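PDB 4IUS: GCN5-related N-acetyltransferase from Kribbella flavida, which probably transfers an acyl group, most likely acetyl from acetyl-coenzyme A, to an acceptor that is not established. Local coordinates for residues S78-E84 / A245-G251. The protein carries 1 engineered substitution. Coordinates in Å, arbitrary orientation, origin at the centre of the assembly. Residue numbers count along the deposited sequence, not the author numbering.
Sequences SAELVEE and ATAVHLG
Residues 78-82 and 245-251 are neighbouring antiparallel strands, their axes 4.5 Å apart at closest approach and their directions 163° apart. Two hydrogen-bonded pairs carry the ladder: Ala79 N to Leu250 O and Leu250 N to Ala79 O, both 2.9 Å, then Leu81 N to Val248 O at 3.0 Å and Val248 N to Leu81 O at 2.9 Å. Ser78 with Gly251, Glu80 with His249 and Val82 with Ala247 are non-hydrogen-bonded. At Glu83 the backbone torsions move to the alpha region (-55/-45), yet Glu83 N still reaches Thr246 O at 2.8 Å. Glu84 then takes over: its OE1 accepts from Thr246 N (2.8 Å) and its OE2 from Thr246 OG1 (2.7 Å), with Glu84 at chi1 m, chi2 p and Thr246 at m. Glu83 turns its own OE2 to Gly88 N.

Leu81 (mt), Val248 (t) and Leu250 line one face under helix 89-95, with Leu81 CD1 4.1 Å from Leu250 CD1. On the other, Val82 packs against helix 6-19, and Glu80 OE2 lies over one face of the His249 ring, Glu80 CD 3.7 Å from His249 NE2. A water 2.9 Å from His249 NE2 binds Glu80 OE1 weakly (3.4 Å), while His249 ND1 bonds to Arg261 O.

Outward, the backbones of Ser78 and Glu80 bond to Ala45, those of Ala245, Ala247 and His249 to Leu106, Pro104 and Val101 of strand 99-109. The ladder joins the mixed sheet's first and last strands in sequence. Where they part, Glu84 OE1 replaces the carbonyl expected at Thr246 N and OE2 takes the hydroxyl, so one carboxylate satisfies both donors.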
# COMPACT_ATOMS: atom_id res chain seq x y z
N SER A 78 4.38 -3.98 -14.12
CA SER A 78 3.04 -3.66 -13.64
C SER A 78 3.02 -2.20 -13.34
O SER A 78 4.04 -1.55 -13.21
CB SER A 78 2.65 -4.47 -12.39
OG SER A 78 3.53 -4.27 -11.35
N ALA A 79 1.81 -1.66 -13.21
CA ALA A 79 1.61 -0.26 -12.93
C ALA A 79 0.50 -0.10 -11.89
O ALA A 79 -0.46 -0.90 -11.88
CB ALA A 79 1.25 0.51 -14.20
N GLU A 80 0.63 0.91 -11.06
CA GLU A 80 -0.41 1.24 -10.08
C GLU A 80 -0.72 2.72 -10.21
O GLU A 80 0.18 3.54 -10.11
CB GLU A 80 0.02 0.93 -8.65
CG GLU A 80 0.19 -0.55 -8.32
CD GLU A 80 0.29 -0.78 -6.79
OE1 GLU A 80 0.26 0.21 -6.00
OE2 GLU A 80 0.37 -1.95 -6.40
N LEU A 81 -1.98 3.03 -10.44
CA LEU A 81 -2.47 4.38 -10.58
C LEU A 81 -3.57 4.65 -9.56
O LEU A 81 -4.15 3.73 -8.98
CB LEU A 81 -3.00 4.65 -11.98
CG LEU A 81 -2.03 4.39 -13.14
CD1 LEU A 81 -2.75 4.57 -14.47
CD2 LEU A 81 -0.83 5.30 -13.02
N VAL A 82 -3.89 5.91 -9.38
CA VAL A 82 -5.08 6.34 -8.65
C VAL A 82 -5.93 7.06 -9.69
O VAL A 82 -5.50 8.08 -10.23
CB VAL A 82 -4.73 7.23 -7.43
CG1 VAL A 82 -6.05 7.62 -6.73
CG2 VAL A 82 -3.79 6.51 -6.48
N GLU A 83 -7.09 6.52 -10.02
CA GLU A 83 -7.85 7.04 -11.16
C GLU A 83 -8.12 8.53 -11.05
O GLU A 83 -8.01 9.25 -12.02
CB GLU A 83 -9.16 6.25 -11.31
CG GLU A 83 -10.07 6.76 -12.41
CD GLU A 83 -9.50 6.64 -13.82
OE1 GLU A 83 -8.69 5.72 -14.09
OE2 GLU A 83 -9.86 7.52 -14.67
N GLU A 84 -8.53 8.99 -9.87
CA GLU A 84 -8.92 10.37 -9.70
C GLU A 84 -7.75 11.33 -9.73
O GLU A 84 -7.89 12.50 -9.96
CB GLU A 84 -9.74 10.55 -8.42
CG GLU A 84 -11.04 9.75 -8.37
CD GLU A 84 -10.91 8.31 -7.84
OE1 GLU A 84 -9.77 7.85 -7.61
OE2 GLU A 84 -11.98 7.62 -7.72
N ALA A 245 -10.95 7.12 -2.96
CA ALA A 245 -10.31 7.08 -4.28
C ALA A 245 -10.37 5.68 -4.81
O ALA A 245 -10.76 4.73 -4.13
CB ALA A 245 -8.86 7.62 -4.21
N THR A 246 -9.95 5.53 -6.05
CA THR A 246 -10.00 4.26 -6.77
C THR A 246 -8.61 3.96 -7.27
O THR A 246 -8.08 4.69 -8.10
CB THR A 246 -10.93 4.37 -8.03
OG1 THR A 246 -12.19 4.95 -7.67
CG2 THR A 246 -11.13 3.02 -8.69
N ALA A 247 -7.98 2.89 -6.77
CA ALA A 247 -6.72 2.43 -7.33
C ALA A 247 -6.99 1.65 -8.60
O ALA A 247 -8.10 1.14 -8.82
CB ALA A 247 -5.99 1.58 -6.29
N VAL A 248 -5.99 1.56 -9.44
CA VAL A 248 -6.06 0.76 -10.66
C VAL A 248 -4.74 -0.00 -10.76
O VAL A 248 -3.69 0.61 -10.70
CB VAL A 248 -6.21 1.63 -11.92
CG1 VAL A 248 -6.54 0.69 -13.09
CG2 VAL A 248 -7.36 2.67 -11.77
N HIS A 249 -4.81 -1.33 -10.83
CA HIS A 249 -3.63 -2.19 -10.91
C HIS A 249 -3.63 -2.82 -12.28
O HIS A 249 -4.58 -3.47 -12.68
CB HIS A 249 -3.68 -3.28 -9.83
CG HIS A 249 -3.57 -2.76 -8.43
ND1 HIS A 249 -3.49 -3.58 -7.36
CD2 HIS A 249 -3.39 -1.48 -7.95
CE1 HIS A 249 -3.36 -2.84 -6.25
NE2 HIS A 249 -3.30 -1.56 -6.60
N LEU A 250 -2.55 -2.58 -13.02
CA LEU A 250 -2.36 -3.02 -14.39
C LEU A 250 -1.13 -3.90 -14.52
O LEU A 250 -0.12 -3.66 -13.86
CB LEU A 250 -2.18 -1.83 -15.34
CG LEU A 250 -3.27 -0.75 -15.29
CD1 LEU A 250 -2.93 0.46 -14.42
CD2 LEU A 250 -3.58 -0.32 -16.73
N GLY A 251 -1.21 -4.87 -15.42
CA GLY A 251 -0.05 -5.66 -15.74
C GLY A 251 0.21 -5.78 -17.24
O GLY A 251 -0.71 -5.76 -18.04
O HOH W 1 -2.84 0.60 -4.69